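Local coordinates for putative decarboxylase involved in desferrioxamine biosynthesis (Erwinia amylovora, PDB 5O5C), which probably decarboxylates lysine with the help of pyridoxal 5'-phosphate, in the pathway that makes the siderophore desferrioxamine, at residues His103-Ala108 against Glu495-Leu500; Ala460-Arg463 against Ala467-Ala470. One frame throughout, in Å; residues are numbered along the deposited sequence.

Contact 1: residues His103-Ala108 against Glu495-Leu500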
loop_
_atom_site.group_PDB
_atom_site.type_symbol
_atom_site.label_atom_id
_atom_site.label_comp_id
_atom_site.label_asym_id
_atom_site.label_seq_id
_atom_site.Cartn_x
_atom_site.Cartn_y
_atom_site.Cartn_z
ATOM N N HIS B 103 -10.943 21.868 -5.067
ATOM C CA HIS B 103 -11.576 22.909 -5.833
ATOM C C HIS B 103 -12.895 22.383 -6.403
ATOM O O HIS B 103 -12.897 21.292 -6.981
ATOM C CB HIS B 103 -10.679 23.364 -6.953
ATOM C CG HIS B 103 -11.045 24.706 -7.451
ATOM N ND1 HIS B 103 -12.085 24.902 -8.315
ATOM C CD2 HIS B 103 -10.626 25.937 -7.076
ATOM C CE1 HIS B 103 -12.243 26.196 -8.522
ATOM N NE2 HIS B 103 -11.369 26.844 -7.777
ATOM N N PRO B 104 -14.009 23.141 -6.252
ATOM C CA PRO B 104 -15.277 22.768 -6.887
ATOM C C PRO B 104 -15.260 22.401 -8.369
ATOM O O PRO B 104 -16.141 21.655 -8.831
ATOM C CB PRO B 104 -16.163 24.023 -6.686
ATOM C CG PRO B 104 -15.439 24.905 -5.716
ATOM C CD PRO B 104 -14.234 24.180 -5.234
ATOM N N LYS B 105 -14.299 22.910 -9.134
ATOM C CA LYS B 105 -14.302 22.627 -10.570
ATOM C C LYS B 105 -13.431 21.426 -10.983
ATOM O O LYS B 105 -13.249 21.182 -12.202
ATOM C CB LYS B 105 -13.984 23.897 -11.347
ATOM C CG LYS B 105 -15.101 24.935 -11.233
ATOM C CD LYS B 105 -14.642 26.316 -11.717
ATOM C CE LYS B 105 -15.738 27.291 -12.086
ATOM N NZ LYS B 105 -17.077 26.972 -11.585
ATOM N N TYR B 106 -12.920 20.678 -9.982
ATOM C CA TYR B 106 -12.354 19.362 -10.187
ATOM C C TYR B 106 -13.507 18.374 -10.137
ATOM O O TYR B 106 -13.989 18.034 -9.060
ATOM C CB TYR B 106 -11.324 18.942 -9.096
ATOM C CG TYR B 106 -10.854 17.545 -9.394
ATOM C CD1 TYR B 106 -9.903 17.347 -10.346
ATOM C CD2 TYR B 106 -11.476 16.414 -8.842
ATOM C CE1 TYR B 106 -9.523 16.099 -10.736
ATOM C CE2 TYR B 106 -11.048 15.134 -9.207
ATOM C CZ TYR B 106 -10.052 15.009 -10.163
ATOM O OH TYR B 106 -9.562 13.794 -10.635
ATOM N N VAL B 107 -13.904 17.885 -11.299
ATOM C CA VAL B 107 -15.075 17.025 -11.440
ATOM C C VAL B 107 -14.670 15.899 -12.385
ATOM O O VAL B 107 -15.465 15.527 -13.263
ATOM C CB VAL B 107 -16.323 17.799 -11.997
ATOM C CG1 VAL B 107 -17.047 18.583 -10.909
ATOM C CG2 VAL B 107 -15.939 18.743 -13.132
ATOM N N ALA B 108 -13.451 15.360 -12.208
ATOM C CA ALA B 108 -12.869 14.400 -13.161
ATOM C C ALA B 108 -12.965 12.933 -12.754
ATOM O O ALA B 108 -13.901 12.295 -13.172
ATOM C CB ALA B 108 -11.452 14.770 -13.508
ATOM N N GLU B 495 -22.829 24.431 -14.171
ATOM C CA GLU B 495 -23.184 25.285 -15.328
ATOM C C GLU B 495 -21.937 25.849 -15.985
ATOM O O GLU B 495 -21.814 25.814 -17.183
ATOM C CB GLU B 495 -24.089 26.465 -14.960
ATOM C CG GLU B 495 -25.492 26.135 -14.507
ATOM C CD GLU B 495 -26.217 27.388 -14.016
ATOM O OE1 GLU B 495 -26.245 28.382 -14.770
ATOM O OE2 GLU B 495 -26.731 27.400 -12.878
ATOM N N ASP B 496 -21.013 26.364 -15.182
ATOM C CA ASP B 496 -19.758 26.898 -15.715
ATOM C C ASP B 496 -19.023 25.889 -16.599
ATOM O O ASP B 496 -18.580 26.234 -17.733
ATOM C CB ASP B 496 -18.849 27.375 -14.553
ATOM C CG ASP B 496 -19.302 28.700 -13.948
ATOM O OD1 ASP B 496 -20.220 29.343 -14.484
ATOM O OD2 ASP B 496 -18.725 29.141 -12.941
ATOM N N VAL B 497 -18.921 24.643 -16.105
ATOM C CA VAL B 497 -18.036 23.620 -16.706
ATOM C C VAL B 497 -18.706 23.136 -17.999
ATOM O O VAL B 497 -18.070 23.042 -19.056
ATOM C CB VAL B 497 -17.706 22.460 -15.730
ATOM C CG1 VAL B 497 -16.720 21.469 -16.343
ATOM C CG2 VAL B 497 -17.085 22.971 -14.442
ATOM N N ILE B 498 -20.000 22.924 -17.927
ATOM C CA ILE B 498 -20.785 22.675 -19.126
ATOM C C ILE B 498 -20.523 23.725 -20.197
ATOM O O ILE B 498 -20.378 23.349 -21.338
ATOM C CB ILE B 498 -22.283 22.591 -18.855
ATOM C CG1 ILE B 498 -22.555 21.388 -17.965
ATOM C CG2 ILE B 498 -23.039 22.483 -20.176
ATOM C CD1 ILE B 498 -23.983 21.292 -17.477
ATOM N N ALA B 499 -20.434 25.011 -19.826
ATOM C CA ALA B 499 -20.238 26.099 -20.807
ATOM C C ALA B 499 -18.856 26.060 -21.433
ATOM O O ALA B 499 -18.669 26.361 -22.627
ATOM C CB ALA B 499 -20.471 27.455 -20.160
ATOM N N LEU B 500 -17.878 25.714 -20.599
ATOM C CA LEU B 500 -16.521 25.433 -21.032
ATOM C C LEU B 500 -16.445 24.264 -22.017
ATOM O O LEU B 500 -15.836 24.354 -23.077
ATOM C CB LEU B 500 -15.675 25.132 -19.790
ATOM C CG LEU B 500 -14.209 25.481 -19.835
ATOM C CD1 LEU B 500 -14.020 26.950 -20.162
ATOM C CD2 LEU B 500 -13.597 25.132 -18.481
#
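Lys-105 and Val-107 reach from a loop to Asp-496 and Val-497 on helix 491-510, the last modelled helix of this fold type I pyridoxal phosphate enzyme. The loop makes a type I beta turn from His-103 to Tyr-106, with Lys-105 in its third position. Along Lys-105, CB starts toward the helix, and with chi1 at -68° CG stands beside the backbone N, where it lies 4.3 Å from CG2 of Val-497. CE is the first atom to approach the carboxylate, 3.6 Å from OD2 of Asp-496, and it is also 4.0 Å from CB of that aspartate. A bend at chi4 (17°) then turns NZ onto OD2 at 3.0 Å, completing a salt bridge. NZ is shared with Asp-493, three residues earlier on the helix, which is its stronger partner, and two carboxylates around one ammonium group would be expected to favour its charged form. Further from the charged end, Val-107 CG2 meets Val-497 CG1 at 4.3 Å, and both valines also touch Phe-482 of strand 477-483. The contact therefore grades from buried aliphatic packing to a charged pair at the exposed Asp-496. The base of the lysine is held as well: Lys-105 N donates to His-103 ND1 at 3.1 Å with an N-H...N angle of 167°, close to the imidazole plane. At the other end, Asp-496 OD2 receives NZ on its anti lone pair, the one facing away from OD1.

Contact 2: residues Ala460-Arg463 against Ala467-Ala470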
loop_
_atom_site.group_PDB
_atom_site.type_symbol
_atom_site.label_atom_id
_atom_site.label_comp_id
_atom_site.label_asym_id
_atom_site.label_seq_id
_atom_site.Cartn_x
_atom_site.Cartn_y
_atom_site.Cartn_z
ATOM N N ALA B 460 -8.505 20.576 -24.151
ATOM C CA ALA B 460 -8.585 22.025 -24.004
ATOM C C ALA B 460 -8.985 22.372 -22.563
ATOM O O ALA B 460 -8.331 23.194 -21.927
ATOM C CB ALA B 460 -9.562 22.607 -24.996
ATOM N N VAL B 461 -10.018 21.731 -22.023
ATOM C CA VAL B 461 -10.493 22.110 -20.678
ATOM C C VAL B 461 -9.320 21.994 -19.695
ATOM O O VAL B 461 -9.088 22.897 -18.881
ATOM C CB VAL B 461 -11.697 21.250 -20.215
ATOM C CG1 VAL B 461 -11.981 21.460 -18.728
ATOM C CG2 VAL B 461 -12.939 21.602 -20.997
ATOM N N PHE B 462 -8.550 20.908 -19.835
ATOM C CA PHE B 462 -7.374 20.673 -19.016
ATOM C C PHE B 462 -6.310 21.747 -19.162
ATOM O O PHE B 462 -5.915 22.304 -18.181
ATOM C CB PHE B 462 -6.772 19.292 -19.285
ATOM C CG PHE B 462 -5.976 18.728 -18.141
ATOM C CD1 PHE B 462 -6.450 18.793 -16.823
ATOM C CD2 PHE B 462 -4.778 18.047 -18.388
ATOM C CE1 PHE B 462 -5.744 18.216 -15.769
ATOM C CE2 PHE B 462 -4.048 17.496 -17.320
ATOM C CZ PHE B 462 -4.541 17.586 -16.017
ATOM N N ARG B 463 -5.958 22.096 -20.394
ATOM C CA ARG B 463 -4.955 23.123 -20.698
ATOM C C ARG B 463 -5.380 24.498 -20.139
ATOM O O ARG B 463 -4.576 25.198 -19.528
ATOM C CB ARG B 463 -4.731 23.161 -22.216
ATOM C CG ARG B 463 -3.675 24.111 -22.741
ATOM C CD ARG B 463 -2.318 23.708 -22.206
ATOM N NE ARG B 463 -1.222 24.436 -22.809
ATOM C CZ ARG B 463 0.003 24.542 -22.285
ATOM N NH1 ARG B 463 0.328 23.968 -21.130
ATOM N NH2 ARG B 463 0.922 25.213 -22.947
ATOM N N ALA B 467 -11.284 23.951 -15.397
ATOM C CA ALA B 467 -11.909 22.825 -14.755
ATOM C C ALA B 467 -11.178 21.536 -15.119
ATOM O O ALA B 467 -10.370 21.500 -16.045
ATOM C CB ALA B 467 -13.353 22.745 -15.178
ATOM N N VAL B 468 -11.456 20.475 -14.391
ATOM C CA VAL B 468 -10.905 19.169 -14.775
ATOM C C VAL B 468 -12.040 18.202 -14.996
ATOM O O VAL B 468 -12.791 17.923 -14.108
ATOM C CB VAL B 468 -9.896 18.608 -13.748
ATOM C CG1 VAL B 468 -9.172 17.377 -14.310
ATOM C CG2 VAL B 468 -8.886 19.665 -13.336
ATOM N N ILE B 469 -12.048 17.665 -16.186
ATOM C CA ILE B 469 -12.994 16.727 -16.762
ATOM C C ILE B 469 -12.251 15.396 -16.971
ATOM O O ILE B 469 -11.013 15.374 -17.059
ATOM C CB ILE B 469 -13.485 17.352 -18.108
ATOM C CG1 ILE B 469 -14.541 16.556 -18.817
ATOM C CG2 ILE B 469 -12.360 17.533 -19.121
ATOM C CD1 ILE B 469 -15.006 17.252 -20.097
ATOM N N ALA B 470 -12.971 14.288 -17.067
ATOM C CA ALA B 470 -12.342 12.990 -17.388
ATOM C C ALA B 470 -12.968 12.463 -18.659
ATOM O O ALA B 470 -13.861 13.076 -19.216
ATOM C CB ALA B 470 -12.500 12.008 -16.237
#
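Val-461 and Phe-462, near the end of helix 448-464, pack against Ala-467, Val-468 and Ile-469, where the chain has turned back toward strand 470-474. This is a tight helix-to-strand connection with only three residues between the segments, and the nearest CA atoms, those of Phe-462 and Val-468, are 5.7 Å apart. The first touching residue along the helix, Val-461, carries the larger share. Its chi1 of 168° sets CG1 anti to the backbone N, and this branch presses on the carbonyl O of Ala-467 at 3.1 Å, a close methyl-to-oxygen approach. The same methyl is 4.0 Å from CB of Ala-467, while CB of Val-461 meets CG2 of Ile-469 at 3.9 Å. The carbonyl oxygens of Val-461 and Ala-467 are 3.4 Å apart, but both are acceptors and cannot bond; Val-461 O is paired with the hydroxyl of Ser-464. Phe-462 comes next. Its ring lies next to Val-468, the two side chains extending in roughly the same direction, with CE1 of Phe-462 3.8 Å from CG1 of Val-468. The phenyl ring also stacks with Phe-59, and it packs on Asp-136 of the second subunit. The side-chain contacts across the pair are apolar. In the surrounding fold, helix 491-510 covers the connection through Tyr-504 on Val-461, Val-497 on Ala-467 and Ile-501 on Ile-469. Ile-469 joins the connection to strand 477-483 through Leu-480, and Arg-458 of helix 448-464 touches both Ile-469 and Ala-470, bringing that helix against the start of strand 470-474.

How the contacts relate
With centres 9 Å apart, the two contacts share a seam on Val-468: Lys-105 O lies 2.9 Å from Val-468 N, and Val-107 N lies 3.0 Å from Val-468 O, both probable hydrogen bonds. The 103-108 loop thus runs beside 467-470, and contact 2 ties that same segment to helix 448-464. Helix 491-510 belongs to contact 1 directly and borders contact 2, since Leu-500 touches Val-461. Their chemistry follows depth. Contact 1 is only partly buried and ends in a salt bridge at an exposed aspartate; contact 2 is buried and joined by apolar side chains. Both lie away from the cofactor.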